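Local coordinates for carbohydrate esterase family 2 (CE2) (Chaetomium olivicolor, PDB 4XVH), which probably removes acetyl groups from xylan and related plant cell-wall polysaccharides, pairing an SGNH-type esterase domain with a beta-sandwich, jelly-roll carbohydrate-binding domain, at residues 256-261 with 305-310; 293-298 with 313-318. One frame throughout, in Å; residues are numbered along the deposited sequence.

Contact 1 (256-261 with 305-310)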
ATOM      1  N   SER A 256       3.938  -3.338 -14.731  1.00 19.09           N
ATOM      2  CA  SER A 256       2.521  -3.469 -14.392  1.00 17.94           C
ATOM      3  C   SER A 256       1.872  -4.755 -14.889  1.00 18.81           C
ATOM      4  O   SER A 256       1.913  -5.044 -16.086  1.00 18.60           O
ATOM      5  CB  SER A 256       1.753  -2.295 -14.985  1.00 17.20           C
ATOM      6  OG  SER A 256       0.376  -2.520 -14.815  1.00 16.50           O
ATOM      7  N   PRO A 257       1.220  -5.494 -13.983  1.00 18.41           N
ATOM      8  CA  PRO A 257       0.432  -6.673 -14.367  1.00 18.92           C
ATOM      9  C   PRO A 257      -0.812  -6.302 -15.193  1.00 18.86           C
ATOM     10  O   PRO A 257      -1.414  -7.185 -15.805  1.00 17.73           O
ATOM     11  CB  PRO A 257       0.020  -7.274 -13.013  1.00 15.81           C
ATOM     12  CG  PRO A 257      -0.134  -6.052 -12.118  1.00 14.05           C
ATOM     13  CD  PRO A 257       1.067  -5.186 -12.543  1.00 18.09           C
ATOM     14  N   MET A 258      -1.185  -5.015 -15.209  1.00 19.62           N
ATOM     15  CA  MET A 258      -2.341  -4.568 -15.985  1.00 20.32           C
ATOM     16  C   MET A 258      -1.982  -4.026 -17.364  1.00 24.48           C
ATOM     17  O   MET A 258      -2.880  -3.832 -18.181  1.00 27.39           O
ATOM     18  CB  MET A 258      -3.129  -3.500 -15.211  1.00 19.10           C
ATOM     19  CG  MET A 258      -3.760  -4.048 -13.939  1.00 17.00           C
ATOM     20  SD  MET A 258      -4.656  -2.868 -12.878  1.00 18.46           S
ATOM     21  CE  MET A 258      -6.093  -2.513 -13.931  1.00 17.27           C
ATOM     22  N   LEU A 259      -0.705  -3.758 -17.638  1.00 23.32           N
ATOM     23  CA  LEU A 259      -0.339  -3.324 -18.993  1.00 24.47           C
ATOM     24  C   LEU A 259       0.013  -4.536 -19.838  1.00 25.47           C
ATOM     25  O   LEU A 259       0.527  -5.534 -19.314  1.00 25.17           O
ATOM     26  CB  LEU A 259       0.832  -2.344 -18.968  1.00 23.64           C
ATOM     27  CG  LEU A 259       0.542  -1.029 -18.238  1.00 22.19           C
ATOM     28  CD1 LEU A 259       1.764  -0.119 -18.296  1.00 23.09           C
ATOM     29  CD2 LEU A 259      -0.675  -0.348 -18.856  1.00 21.19           C
ATOM     30  N   SER A 260      -0.267  -4.458 -21.138  1.00 26.25           N
ATOM     31  CA  SER A 260       0.078  -5.534 -22.061  1.00 25.56           C
ATOM     32  C   SER A 260       0.716  -4.944 -23.305  1.00 26.19           C
ATOM     33  O   SER A 260       0.797  -3.712 -23.434  1.00 26.18           O
ATOM     34  CB  SER A 260      -1.158  -6.351 -22.444  1.00 25.04           C
ATOM     35  OG  SER A 260      -1.964  -5.604 -23.315  1.00 26.84           O
ATOM     36  N   ASP A 261       1.147  -5.821 -24.216  1.00 25.90           N
ATOM     37  CA  ASP A 261       1.624  -5.394 -25.527  1.00 27.55           C
ATOM     38  C   ASP A 261       0.547  -5.539 -26.587  1.00 29.26           C
ATOM     39  O   ASP A 261       0.823  -5.379 -27.770  1.00 30.97           O
ATOM     40  CB  ASP A 261       2.872  -6.189 -25.938  1.00 29.27           C
ATOM     41  CG  ASP A 261       4.088  -5.776 -25.149  1.00 29.45           C
ATOM     42  OD1 ASP A 261       4.081  -4.651 -24.605  1.00 29.32           O
ATOM     43  OD2 ASP A 261       5.032  -6.578 -25.041  1.00 29.83           O
ATOM     44  N   TYR A 305     -10.887  -5.030 -13.757  1.00 19.42           N
ATOM     45  CA  TYR A 305      -9.670  -5.722 -14.213  1.00 20.03           C
ATOM     46  C   TYR A 305      -8.456  -5.593 -13.302  1.00 19.77           C
ATOM     47  O   TYR A 305      -7.317  -5.721 -13.777  1.00 20.12           O
ATOM     48  CB  TYR A 305      -9.291  -5.254 -15.628  1.00 21.55           C
ATOM     49  CG  TYR A 305     -10.460  -5.378 -16.568  1.00 25.57           C
ATOM     50  CD1 TYR A 305     -10.746  -6.583 -17.189  1.00 27.88           C
ATOM     51  CD2 TYR A 305     -11.320  -4.308 -16.791  1.00 26.87           C
ATOM     52  CE1 TYR A 305     -11.844  -6.710 -18.029  1.00 29.33           C
ATOM     53  CE2 TYR A 305     -12.414  -4.434 -17.632  1.00 28.93           C
ATOM     54  CZ  TYR A 305     -12.664  -5.641 -18.239  1.00 30.72           C
ATOM     55  OH  TYR A 305     -13.751  -5.783 -19.072  1.00 33.23           O
ATOM     56  N   HIS A 306      -8.668  -5.372 -12.004  1.00 18.81           N
ATOM     57  CA  HIS A 306      -7.514  -5.311 -11.102  1.00 17.47           C
ATOM     58  C   HIS A 306      -7.104  -6.706 -10.679  1.00 18.52           C
ATOM     59  O   HIS A 306      -7.889  -7.649 -10.798  1.00 18.13           O
ATOM     60  CB  HIS A 306      -7.793  -4.429  -9.877  1.00 17.51           C
ATOM     61  CG  HIS A 306      -7.690  -2.973 -10.190  1.00 18.66           C
ATOM     62  ND1 HIS A 306      -8.568  -2.352 -11.050  1.00 18.78           N
ATOM     63  CD2 HIS A 306      -6.757  -2.044  -9.856  1.00 17.85           C
ATOM     64  CE1 HIS A 306      -8.220  -1.080 -11.177  1.00 20.05           C
ATOM     65  NE2 HIS A 306      -7.117  -0.876 -10.473  1.00 18.66           N
ATOM     66  N   PRO A 307      -5.843  -6.852 -10.231  1.00 18.42           N
ATOM     67  CA  PRO A 307      -5.396  -8.202  -9.854  1.00 16.83           C
ATOM     68  C   PRO A 307      -6.208  -8.798  -8.693  1.00 16.22           C
ATOM     69  O   PRO A 307      -6.571  -8.089  -7.733  1.00 15.72           O
ATOM     70  CB  PRO A 307      -3.923  -7.983  -9.465  1.00 15.40           C
ATOM     71  CG  PRO A 307      -3.481  -6.753 -10.320  1.00 13.61           C
ATOM     72  CD  PRO A 307      -4.722  -5.878 -10.278  1.00 17.32           C
ATOM     73  N   ASN A 308      -6.509 -10.088  -8.797  1.00 16.03           N
ATOM     74  CA  ASN A 308      -7.229 -10.775  -7.726  1.00 16.14           C
ATOM     75  C   ASN A 308      -6.242 -11.340  -6.707  1.00 17.34           C
ATOM     76  O   ASN A 308      -5.056 -11.044  -6.774  1.00 14.07           O
ATOM     77  CB  ASN A 308      -8.141 -11.876  -8.288  1.00 17.42           C
ATOM     78  CG  ASN A 308      -7.389 -12.973  -9.015  1.00 18.77           C
ATOM     79  OD1 ASN A 308      -6.162 -13.091  -8.930  1.00 18.77           O
ATOM     80  ND2 ASN A 308      -8.149 -13.833  -9.703  1.00 20.27           N
ATOM     81  N   ALA A 309      -6.740 -12.096  -5.735  1.00 18.33           N
ATOM     82  CA  ALA A 309      -5.885 -12.546  -4.627  1.00 17.88           C
ATOM     83  C   ALA A 309      -4.752 -13.445  -5.140  1.00 17.77           C
ATOM     84  O   ALA A 309      -3.602 -13.322  -4.707  1.00 14.40           O
ATOM     85  CB  ALA A 309      -6.749 -13.290  -3.558  1.00 15.38           C
ATOM     86  N   ALA A 310      -5.074 -14.359  -6.065  1.00 17.39           N
ATOM     87  CA  ALA A 310      -4.065 -15.271  -6.587  1.00 17.38           C
ATOM     88  C   ALA A 310      -2.945 -14.529  -7.300  1.00 18.04           C
ATOM     89  O   ALA A 310      -1.757 -14.863  -7.158  1.00 16.80           O
ATOM     90  CB  ALA A 310      -4.708 -16.329  -7.550  1.00 19.56           C
TER
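Met-258 lays its thioether over one face of the His-306 imidazole. The methyl CE sits over the centre of the ring as a CH-pi contact, 3.8 Å from the centroid and 11° off the normal, while SD makes a sulfur-aromatic contact with the same face at 3.9 Å from the centroid. Sulfur leans to the CD2 side and the methyl to the ND1 and CE1 side. The bend at chi3 (69°) turns CE over the imidazole, where it also meets the backbone O of Tyr-305, 3.4 Å from CE.

Apolar packing continues through the prolines. CG of Pro-257 meets CG of Pro-307 at 3.9 Å, the two side chains crossing at about a right angle, and Met-258 SD rests 4.0 Å from Pro-307 CD.

No hydrogen bond joins 256-261 to 305-310; the polar bonds shape each segment separately. In an ST turn, Ser-256 OG accepts from Met-258 N (3.0 Å), within a type I turn spanning Ser-256 to Leu-259 that carries the methionine toward the histidine. Ser-256 OG is also hydrogen-bonded to Thr-214 OG1. On the other segment, Asn-308 N-caps the following helix, its OD1 accepting from Thr-311 N.

His-306 lines the pocket holding the bound polyether, and its NE2 is hydrogen-bonded to Ser-118 OG. This Ser-His pair is consistent with the nucleophile and base of SGNH hydrolases; the thioether packs on the face of this probably catalytic imidazole. Tyr-123 also meets this ring.

The contact thus joins the loop leaving strand 250-254 of the parallel sheet to the residues leading into helix 309-327, with Ile-119 of helix 118-121 packed against Pro-257 and Met-258.

Contact 2 (293-298 with 313-318)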
ATOM      1  N   ASP A 293      10.034  -8.014 -12.343  1.00 20.42           N
ATOM      2  CA  ASP A 293       8.997  -8.224 -13.349  1.00 20.85           C
ATOM      3  C   ASP A 293       7.686  -8.669 -12.729  1.00 19.21           C
ATOM      4  O   ASP A 293       7.688  -9.415 -11.762  1.00 18.98           O
ATOM      5  CB  ASP A 293       9.459  -9.261 -14.373  1.00 22.30           C
ATOM      6  CG  ASP A 293       8.503  -9.410 -15.513  1.00 24.50           C
ATOM      7  OD1 ASP A 293       8.085  -8.387 -16.121  1.00 24.95           O
ATOM      8  OD2 ASP A 293       8.168 -10.573 -15.809  1.00 26.10           O
ATOM      9  N   TRP A 294       6.577  -8.186 -13.284  1.00 18.05           N
ATOM     10  CA  TRP A 294       5.258  -8.684 -12.953  1.00 18.64           C
ATOM     11  C   TRP A 294       4.556  -8.990 -14.280  1.00 19.80           C
ATOM     12  O   TRP A 294       4.081  -8.093 -14.981  1.00 19.95           O
ATOM     13  CB  TRP A 294       4.463  -7.668 -12.107  1.00 17.96           C
ATOM     14  CG  TRP A 294       3.249  -8.248 -11.423  1.00 16.87           C
ATOM     15  CD1 TRP A 294       2.642  -9.445 -11.694  1.00 17.07           C
ATOM     16  CD2 TRP A 294       2.514  -7.658 -10.328  1.00 15.24           C
ATOM     17  NE1 TRP A 294       1.566  -9.640 -10.828  1.00 17.28           N
ATOM     18  CE2 TRP A 294       1.469  -8.559  -9.986  1.00 16.25           C
ATOM     19  CE3 TRP A 294       2.644  -6.459  -9.604  1.00 13.79           C
ATOM     20  CZ2 TRP A 294       0.550  -8.300  -8.945  1.00 14.77           C
ATOM     21  CZ3 TRP A 294       1.733  -6.196  -8.569  1.00 13.55           C
ATOM     22  CH2 TRP A 294       0.697  -7.123  -8.256  1.00 13.66           C
ATOM     23  N   PRO A 295       4.549 -10.270 -14.659  1.00 21.10           N
ATOM     24  CA  PRO A 295       3.970 -10.658 -15.949  1.00 21.76           C
ATOM     25  C   PRO A 295       2.508 -10.208 -16.037  1.00 21.29           C
ATOM     26  O   PRO A 295       1.782 -10.234 -15.037  1.00 19.87           O
ATOM     27  CB  PRO A 295       4.087 -12.178 -15.956  1.00 21.43           C
ATOM     28  CG  PRO A 295       5.155 -12.499 -14.981  1.00 21.41           C
ATOM     29  CD  PRO A 295       5.139 -11.408 -13.932  1.00 20.80           C
ATOM     30  N   THR A 296       2.113  -9.741 -17.215  1.00 21.50           N
ATOM     31  CA  THR A 296       0.722  -9.380 -17.487  1.00 21.10           C
ATOM     32  C   THR A 296      -0.177 -10.479 -16.960  1.00 21.55           C
ATOM     33  O   THR A 296       0.061 -11.643 -17.208  1.00 23.11           O
ATOM     34  CB  THR A 296       0.480  -9.182 -18.999  1.00 22.20           C
ATOM     35  OG1 THR A 296       1.355  -8.150 -19.488  1.00 21.65           O
ATOM     36  CG2 THR A 296      -0.982  -8.788 -19.271  1.00 22.50           C
ATOM     37  N   GLN A 297      -1.203 -10.108 -16.210  1.00 21.13           N
ATOM     38  CA  GLN A 297      -2.056 -11.084 -15.534  1.00 20.22           C
ATOM     39  C   GLN A 297      -2.922 -11.868 -16.529  1.00 21.69           C
ATOM     40  O   GLN A 297      -3.046 -11.477 -17.697  1.00 20.98           O
ATOM     41  CB  GLN A 297      -2.937 -10.344 -14.515  1.00 16.59           C
ATOM     42  CG  GLN A 297      -3.829  -9.272 -15.166  1.00 16.85           C
ATOM     43  CD  GLN A 297      -4.682  -8.508 -14.133  1.00 20.19           C
ATOM     44  OE1 GLN A 297      -4.787  -8.916 -12.963  1.00 18.80           O
ATOM     45  NE2 GLN A 297      -5.272  -7.395 -14.563  1.00 18.92           N
ATOM     46  N   GLY A 298      -3.550 -12.943 -16.060  1.00 21.82           N
ATOM     47  CA  GLY A 298      -4.500 -13.689 -16.880  1.00 23.43           C
ATOM     48  C   GLY A 298      -5.921 -13.141 -16.854  1.00 24.52           C
ATOM     49  O   GLY A 298      -6.177 -12.007 -16.398  1.00 23.80           O
ATOM     50  N   ALA A 313      -0.809 -12.864  -4.739  1.00 14.97           N
ATOM     51  CA  ALA A 313      -0.031 -13.746  -3.890  1.00 15.69           C
ATOM     52  C   ALA A 313       1.197 -14.232  -4.682  1.00 17.32           C
ATOM     53  O   ALA A 313       2.308 -14.347  -4.138  1.00 17.04           O
ATOM     54  CB  ALA A 313      -0.881 -14.916  -3.387  1.00 17.28           C
ATOM     55  N   ALA A 314       0.999 -14.519  -5.971  1.00 18.40           N
ATOM     56  CA  ALA A 314       2.096 -14.997  -6.824  1.00 17.39           C
ATOM     57  C   ALA A 314       3.229 -13.957  -6.931  1.00 17.13           C
ATOM     58  O   ALA A 314       4.424 -14.290  -6.820  1.00 15.23           O
ATOM     59  CB  ALA A 314       1.563 -15.364  -8.201  1.00 17.36           C
ATOM     60  N   GLU A 315       2.885 -12.687  -7.094  1.00 16.53           N
ATOM     61  CA  GLU A 315       3.948 -11.662  -7.204  1.00 16.23           C
ATOM     62  C   GLU A 315       4.531 -11.343  -5.827  1.00 15.53           C
ATOM     63  O   GLU A 315       5.694 -10.918  -5.701  1.00 15.74           O
ATOM     64  CB  GLU A 315       3.411 -10.386  -7.858  1.00 16.84           C
ATOM     65  CG  GLU A 315       4.454  -9.299  -8.150  1.00 17.39           C
ATOM     66  CD  GLU A 315       5.445  -9.662  -9.239  1.00 19.06           C
ATOM     67  OE1 GLU A 315       5.287 -10.734  -9.887  1.00 18.92           O
ATOM     68  OE2 GLU A 315       6.389  -8.849  -9.437  1.00 17.61           O
ATOM     69  N   GLY A 316       3.736 -11.566  -4.787  1.00 14.16           N
ATOM     70  CA  GLY A 316       4.246 -11.383  -3.430  1.00 14.91           C
ATOM     71  C   GLY A 316       5.446 -12.288  -3.212  1.00 14.59           C
ATOM     72  O   GLY A 316       6.467 -11.898  -2.622  1.00 14.57           O
ATOM     73  N   GLU A 317       5.335 -13.514  -3.702  1.00 16.02           N
ATOM     74  CA  GLU A 317       6.450 -14.473  -3.598  1.00 19.62           C
ATOM     75  C   GLU A 317       7.640 -14.042  -4.427  1.00 19.92           C
ATOM     76  O   GLU A 317       8.790 -14.110  -3.984  1.00 15.39           O
ATOM     77  CB  GLU A 317       6.015 -15.866  -4.060  1.00 25.89           C
ATOM     78  CG  GLU A 317       5.672 -16.770  -2.925  1.00 34.51           C
ATOM     79  CD  GLU A 317       6.859 -16.989  -1.957  1.00 41.21           C
ATOM     80  OE1 GLU A 317       7.936 -17.514  -2.370  1.00 42.76           O
ATOM     81  OE2 GLU A 317       6.699 -16.619  -0.771  1.00 44.89           O
ATOM     82  N   VAL A 318       7.372 -13.617  -5.656  1.00 18.46           N
ATOM     83  CA  VAL A 318       8.450 -13.123  -6.509  1.00 19.52           C
ATOM     84  C   VAL A 318       9.175 -11.956  -5.822  1.00 18.32           C
ATOM     85  O   VAL A 318      10.403 -11.901  -5.768  1.00 15.35           O
ATOM     86  CB  VAL A 318       7.914 -12.659  -7.876  1.00 19.24           C
ATOM     87  CG1 VAL A 318       8.941 -11.819  -8.612  1.00 18.78           C
ATOM     88  CG2 VAL A 318       7.475 -13.878  -8.716  1.00 19.14           C
TER
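Glu-315 lies flat on one face of the Trp-294 indole. Its CG stands over the five-membered ring, 3.5 Å from the centroid and 18° off the normal, a CH-pi contact whose nearest ring atom is CD2, 3.3 Å from CG. CB covers the CE2 and NE1 side, while the carboxylate stacks nearly parallel to the ring, the planes 3° apart, with CD 3.4 Å from Trp-294 CG.

Glu-315 OE2 comes within 2.7 Å of the backbone O of Asp-293. The bend at chi2 (69°) folds CD back over the indole, bringing the carboxylate near this carbonyl. Val-318 CG1 lies beside the same oxygen at 4.2 Å.

Further out, Asn-255 positions the start of the loop: its ND2 donates a hydrogen bond to Asp-293 OD1 and its OD1 accepts from Trp-294 N. Lys-271 NZ donates a hydrogen bond to Trp-294 O, and Tyr-144 meets the indole ring.

Helix 309-327 is thereby packed against the loop that follows strand 289-292, at one edge of the parallel sheet, Glu-315 touching Val-292 of that strand and Leu-254 of the adjacent strand 250-254.

Overall arrangement
The centres of contacts 1 and 2 lie about 8 Å apart on the same side of the chain's centre, and their segments alternate in sequence: 256-261, 293-298, 305-310, 313-318. The first two follow neighbouring strands of the parallel sheet, 250-254 and 289-292; the last two belong to the entry and body of helix 309-327. The loops are tied directly, Leu-259 O to Thr-296 OG1 (2.7 Å) and Tyr-305 O to Gln-297 NE2 (2.8 Å), both probable hydrogen bonds, the second linking the histidine-bearing loop to 293-298. Contact 1 reaches the ligand pocket through His-306, whereas contact 2 packs the next turns of the same helix on the loop after edge strand 289-292.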